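Local coordinates for protein adenylyltransferase VopS (Vibrio parahaemolyticus, PDB 3LET) that transfers AMP from ATP to a specific threonine of host Rho GTPases, preventing their interaction with downstream effectors and so inhibiting actin assembly in infected cells, at residues 26-31 with 35-40; 83-88 with 126-131. All coordinates share one frame; numbering follows the deposited sequence.

Contact 1 (26-31 with 35-40); sequences HGQMLF and NLKTPS
Q28 and L36 carry this contact, a short helix-loop-helix connection in which the last turn of helix 23-30 is met by the chain coming back after a short link. The CA atoms of Q28 and L36 lie 5.8 Å apart, the nearest such pair here. From its CB, Q28 steps to a CG that stands anti to the carbonyl carbon (chi1 -77°), and the chain then goes on extended, which carries the amide over to the L36 carbonyl. Q28 CG meets L36 CB at 3.9 Å, as the two side chains run past one another in opposite directions, and lies closer still to L36 O, at 3.3 Å. Q28 CD passes L36 O at 3.5 Å. The tip completes the approach: Q28 NE2 donates to L36 O at 2.7 Å. The bond enters almost head-on to the carbonyl, with a C=O...N angle of 168°. It bends at the hydrogen, where the angle is 149°, and the oxygen is tilted from the amide plane. A side-chain amide thus supplies the donor for a loop carbonyl. K37 reaches the same corner with its tail, although K37 NZ is hydrogen-bonded to A34 O.

L36 sends its other end into the apolar side of the corner. L36 CD1 reaches the edge of the F31 ring, 3.7 Å from F31 CD2 and near the ring plane. L36 CD1 also packs 3.7 Å from G27 C.

Just past L36 the chain enters the next helix: T38 is its N-cap, with OG1 accepting from D41 N. F31 bridges to that helix 39-45 through A45 and lies beside L49, part of a probable ATP-binding site, while helix 58-75 packs against H26 and L30 of the first helix and P39 of the second.

Contact 2 (83-88 with 126-131); sequences KALIGD and MEVMHL
L85 meets V128 and L131 where two helices of the all-helical N-terminal region pack together, the last turn of helix 77-86 lying against the middle of the long helix 113-139. The interface is apolar and buried, with no hydrogen bond passing between the two segments. L85 CD1 touches V128 CG1 at 4.1 Å, the two side chains crossing at about a right angle, and the same methyl comes within 4.3 Å of L131 CB. One leucine branch therefore rests on residues a helical turn apart along the partner.

I86 makes the second touch. I86 CG2 meets L131 CD1 at 4.0 Å, again with the side chains crossing roughly at right angles. Because chi1 of I86 is 65°, it is the short branch CG2, rather than CG1, that lies anti to the carbonyl carbon and faces the leucine.

Farther out, M244 of helix 238-255 touches L85, I86 and L131, closing the cluster from a third helix, and L82, a turn earlier on helix 77-86, packs on V128 and L131. E127 OE2 is hydrogen-bonded to S237 OG, which ties helix 113-139 to the chain leading into helix 238-255. G87, with positive phi, first leaves helical angles after helix 77-86 and takes the N-cap position of helix 88-102. Across it, K83 NZ forms a 3.0 Å salt bridge with D88 OD1, on the syn side but tilted from the carboxylate plane.

Contact 1 precedes contact 2 along the chain, and the first is complete before the second opens. Their centres stand 29 Å apart and their nearest atoms about 15 Å, so the two do not touch. Both belong to the N-terminal helices of VopS, and they share no helix: contact 1 joins helix 23-30 to the loop that leads into helix 39-45, contact 2 helices 77-86 and 113-139. The centre of contact 1 is about 33 Å from the chain's centre, that of contact 2 about 10 Å. The inner one reaches helix 238-255 of the Fido domain, joining N-terminal helices to the adenylyltransferase part; the outer one lies far from it, beside L49, which probably belongs to the ATP site.

Contact 1 (26-31 with 35-40)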
loop_
_atom_site.group_PDB
_atom_site.type_symbol
_atom_site.label_atom_id
_atom_site.label_comp_id
_atom_site.label_asym_id
_atom_site.label_seq_id
_atom_site.Cartn_x
_atom_site.Cartn_y
_atom_site.Cartn_z
ATOM N N HIS A 26 -3.186 -30.305 2.776
ATOM C CA HIS A 26 -4.555 -30.297 2.235
ATOM C C HIS A 26 -4.695 -31.203 1.001
ATOM O O HIS A 26 -5.602 -32.031 0.920
ATOM C CB HIS A 26 -4.961 -28.859 1.876
ATOM C CG HIS A 26 -6.391 -28.710 1.464
ATOM N ND1 HIS A 26 -7.071 -27.515 1.574
ATOM C CD2 HIS A 26 -7.273 -29.595 0.942
ATOM C CE1 HIS A 26 -8.309 -27.668 1.135
ATOM N NE2 HIS A 26 -8.459 -28.924 0.750
ATOM N N GLY A 27 -3.806 -31.032 0.028
ATOM C CA GLY A 27 -3.789 -31.870 -1.153
ATOM C C GLY A 27 -3.538 -33.325 -0.785
ATOM O O GLY A 27 -4.225 -34.217 -1.279
ATOM N N GLN A 28 -2.556 -33.571 0.078
ATOM C CA GLN A 28 -2.258 -34.936 0.510
ATOM C C GLN A 28 -3.524 -35.603 1.007
ATOM O O GLN A 28 -3.774 -36.775 0.712
ATOM C CB GLN A 28 -1.229 -34.939 1.643
ATOM C CG GLN A 28 0.216 -34.701 1.219
ATOM C CD GLN A 28 1.122 -34.635 2.428
ATOM O OE1 GLN A 28 0.647 -34.528 3.556
ATOM N NE2 GLN A 28 2.416 -34.705 2.209
ATOM N N MET A 29 -4.320 -34.858 1.767
ATOM C CA MET A 29 -5.539 -35.405 2.351
ATOM C C MET A 29 -6.637 -35.594 1.303
ATOM O O MET A 29 -7.282 -36.637 1.262
ATOM C CB MET A 29 -6.044 -34.499 3.479
ATOM C CG MET A 29 -5.129 -34.474 4.697
ATOM S SD MET A 29 -5.731 -33.436 6.045
ATOM C CE MET A 29 -7.212 -34.315 6.537
ATOM N N LEU A 30 -6.842 -34.597 0.448
ATOM C CA LEU A 30 -7.940 -34.633 -0.526
ATOM C C LEU A 30 -7.654 -35.625 -1.640
ATOM O O LEU A 30 -8.553 -36.317 -2.111
ATOM C CB LEU A 30 -8.180 -33.245 -1.132
ATOM C CG LEU A 30 -9.338 -33.133 -2.140
ATOM C CD1 LEU A 30 -10.683 -33.601 -1.531
ATOM C CD2 LEU A 30 -9.454 -31.714 -2.661
ATOM N N PHE A 31 -6.398 -35.698 -2.050
ATOM C CA PHE A 31 -6.008 -36.527 -3.173
ATOM C C PHE A 31 -5.522 -37.901 -2.702
ATOM O O PHE A 31 -5.184 -38.766 -3.512
ATOM C CB PHE A 31 -4.925 -35.821 -3.982
ATOM C CG PHE A 31 -5.379 -34.522 -4.606
ATOM C CD1 PHE A 31 -6.737 -34.250 -4.784
ATOM C CD2 PHE A 31 -4.457 -33.606 -5.068
ATOM C CE1 PHE A 31 -7.164 -33.057 -5.383
ATOM C CE2 PHE A 31 -4.867 -32.401 -5.662
ATOM C CZ PHE A 31 -6.229 -32.132 -5.832
ATOM N N ASN A 35 2.696 -38.630 -1.196
ATOM C CA ASN A 35 3.879 -38.274 -1.970
ATOM C C ASN A 35 3.840 -36.851 -2.504
ATOM O O ASN A 35 4.766 -36.412 -3.184
ATOM C CB ASN A 35 4.047 -39.242 -3.130
ATOM C CG ASN A 35 4.802 -40.482 -2.728
ATOM O OD1 ASN A 35 6.008 -40.428 -2.483
ATOM N ND2 ASN A 35 4.100 -41.605 -2.644
ATOM N N LEU A 36 2.753 -36.146 -2.227
ATOM C CA LEU A 36 2.653 -34.745 -2.584
ATOM C C LEU A 36 3.438 -33.987 -1.522
ATOM O O LEU A 36 3.087 -34.029 -0.359
ATOM C CB LEU A 36 1.184 -34.307 -2.586
ATOM C CG LEU A 36 0.255 -34.988 -3.598
ATOM C CD1 LEU A 36 -1.169 -34.431 -3.471
ATOM C CD2 LEU A 36 0.764 -34.846 -5.045
ATOM N N LYS A 37 4.505 -33.306 -1.918
ATOM C CA LYS A 37 5.414 -32.697 -0.946
ATOM C C LYS A 37 5.529 -31.185 -1.127
ATOM O O LYS A 37 5.964 -30.461 -0.223
ATOM C CB LYS A 37 6.799 -33.332 -1.063
ATOM C CG LYS A 37 6.804 -34.841 -0.882
ATOM C CD LYS A 37 6.163 -35.250 0.434
ATOM C CE LYS A 37 6.227 -36.754 0.640
ATOM N NZ LYS A 37 5.767 -37.152 1.999
ATOM N N THR A 38 5.153 -30.696 -2.299
ATOM C CA THR A 38 5.282 -29.270 -2.558
ATOM C C THR A 38 3.992 -28.759 -3.156
ATOM O O THR A 38 3.187 -29.541 -3.646
ATOM C CB THR A 38 6.430 -28.983 -3.544
ATOM O OG1 THR A 38 6.037 -29.378 -4.858
ATOM C CG2 THR A 38 7.698 -29.748 -3.161
ATOM N N PRO A 39 3.793 -27.437 -3.126
ATOM C CA PRO A 39 2.601 -26.839 -3.735
ATOM C C PRO A 39 2.591 -27.062 -5.248
ATOM O O PRO A 39 1.510 -27.163 -5.837
ATOM C CB PRO A 39 2.732 -25.336 -3.391
ATOM C CG PRO A 39 3.702 -25.256 -2.286
ATOM C CD PRO A 39 4.605 -26.457 -2.376
ATOM N N SER A 40 3.770 -27.109 -5.880
ATOM C CA SER A 40 3.813 -27.477 -7.303
ATOM C C SER A 40 3.277 -28.888 -7.517
ATOM O O SER A 40 2.528 -29.128 -8.462
ATOM C CB SER A 40 5.228 -27.360 -7.867
ATOM O OG SER A 40 5.652 -26.000 -7.807
#

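Contact 2 (83-88 with 126-131)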
loop_
_atom_site.group_PDB
_atom_site.type_symbol
_atom_site.label_atom_id
_atom_site.label_comp_id
_atom_site.label_asym_id
_atom_site.label_seq_id
_atom_site.Cartn_x
_atom_site.Cartn_y
_atom_site.Cartn_z
ATOM N N LYS A 83 8.261 -9.411 -1.068
ATOM C CA LYS A 83 8.383 -9.613 0.366
ATOM C C LYS A 83 9.422 -8.641 0.936
ATOM O O LYS A 83 9.212 -8.034 1.991
ATOM C CB LYS A 83 8.803 -11.054 0.649
ATOM C CG LYS A 83 9.285 -11.257 2.093
ATOM C CD LYS A 83 9.397 -12.750 2.432
ATOM C CE LYS A 83 10.453 -13.000 3.480
ATOM N NZ LYS A 83 10.246 -12.178 4.699
ATOM N N ALA A 84 10.545 -8.503 0.243
ATOM C CA ALA A 84 11.626 -7.629 0.722
ATOM C C ALA A 84 11.132 -6.175 0.803
ATOM O O ALA A 84 11.578 -5.404 1.656
ATOM C CB ALA A 84 12.853 -7.739 -0.204
ATOM N N LEU A 85 10.204 -5.809 -0.078
ATOM C CA LEU A 85 9.728 -4.431 -0.150
ATOM C C LEU A 85 8.598 -4.103 0.822
ATOM O O LEU A 85 8.615 -3.038 1.453
ATOM C CB LEU A 85 9.252 -4.103 -1.569
ATOM C CG LEU A 85 10.360 -3.919 -2.618
ATOM C CD1 LEU A 85 9.784 -4.091 -3.991
ATOM C CD2 LEU A 85 10.978 -2.518 -2.494
ATOM N N ILE A 86 7.596 -4.986 0.920
ATOM C CA ILE A 86 6.365 -4.621 1.636
ATOM C C ILE A 86 6.020 -5.590 2.777
ATOM O O ILE A 86 5.038 -5.373 3.489
ATOM C CB ILE A 86 5.156 -4.473 0.665
ATOM C CG1 ILE A 86 4.815 -5.823 0.030
ATOM C CG2 ILE A 86 5.472 -3.434 -0.424
ATOM C CD1 ILE A 86 3.639 -5.755 -0.941
ATOM N N GLY A 87 6.839 -6.626 2.939
ATOM C CA GLY A 87 6.712 -7.574 4.038
ATOM C C GLY A 87 5.724 -8.707 3.814
ATOM O O GLY A 87 4.924 -8.678 2.886
ATOM N N ASP A 88 5.765 -9.695 4.706
ATOM C CA ASP A 88 4.985 -10.938 4.550
ATOM C C ASP A 88 3.483 -10.790 4.453
ATOM O O ASP A 88 2.842 -11.409 3.587
ATOM C CB ASP A 88 5.287 -11.869 5.720
ATOM C CG ASP A 88 6.691 -12.411 5.668
ATOM O OD1 ASP A 88 7.250 -12.478 4.551
ATOM O OD2 ASP A 88 7.231 -12.771 6.735
ATOM N N MET A 126 6.196 -6.500 -12.642
ATOM C CA MET A 126 5.733 -5.140 -12.997
ATOM C C MET A 126 5.468 -4.374 -11.716
ATOM O O MET A 126 5.864 -3.207 -11.586
ATOM C CB MET A 126 4.450 -5.174 -13.841
ATOM C CG MET A 126 4.635 -5.774 -15.235
ATOM S SD MET A 126 5.729 -4.772 -16.240
ATOM C CE MET A 126 4.843 -3.213 -16.279
ATOM N N GLU A 127 4.843 -5.034 -10.760
ATOM C CA GLU A 127 4.548 -4.353 -9.494
ATOM C C GLU A 127 5.858 -3.968 -8.815
ATOM O O GLU A 127 6.026 -2.829 -8.369
ATOM C CB GLU A 127 3.718 -5.243 -8.581
ATOM C CG GLU A 127 3.372 -4.592 -7.224
ATOM C CD GLU A 127 2.365 -3.429 -7.323
ATOM O OE1 GLU A 127 1.936 -3.075 -8.438
ATOM O OE2 GLU A 127 1.998 -2.866 -6.257
ATOM N N VAL A 128 6.809 -4.901 -8.750
ATOM C CA VAL A 128 8.109 -4.601 -8.137
ATOM C C VAL A 128 8.771 -3.394 -8.826
ATOM O O VAL A 128 9.284 -2.500 -8.160
ATOM C CB VAL A 128 9.057 -5.820 -8.223
ATOM C CG1 VAL A 128 10.505 -5.415 -7.846
ATOM C CG2 VAL A 128 8.543 -6.960 -7.326
ATOM N N MET A 129 8.772 -3.372 -10.159
ATOM C CA MET A 129 9.350 -2.247 -10.880
ATOM C C MET A 129 8.745 -0.915 -10.428
ATOM O O MET A 129 9.441 0.103 -10.291
ATOM C CB MET A 129 9.083 -2.404 -12.380
ATOM C CG MET A 129 10.030 -3.322 -13.088
ATOM S SD MET A 129 9.759 -3.255 -14.875
ATOM C CE MET A 129 9.837 -1.469 -15.124
ATOM N N HIS A 130 7.436 -0.909 -10.256
ATOM C CA HIS A 130 6.714 0.351 -9.997
ATOM C C HIS A 130 6.936 0.830 -8.586
ATOM O O HIS A 130 7.061 2.032 -8.346
ATOM C CB HIS A 130 5.225 0.163 -10.289
ATOM C CG HIS A 130 4.948 -0.146 -11.730
ATOM N ND1 HIS A 130 3.816 -0.804 -12.156
ATOM C CD2 HIS A 130 5.690 0.093 -12.841
ATOM C CE1 HIS A 130 3.859 -0.936 -13.475
ATOM N NE2 HIS A 130 4.985 -0.405 -13.912
ATOM N N LEU A 131 6.990 -0.103 -7.644
ATOM C CA LEU A 131 7.258 0.278 -6.257
ATOM C C LEU A 131 8.676 0.814 -6.188
ATOM O O LEU A 131 8.966 1.774 -5.474
ATOM C CB LEU A 131 7.143 -0.925 -5.332
ATOM C CG LEU A 131 5.740 -1.548 -5.378
ATOM C CD1 LEU A 131 5.635 -2.714 -4.406
ATOM C CD2 LEU A 131 4.666 -0.524 -5.063
#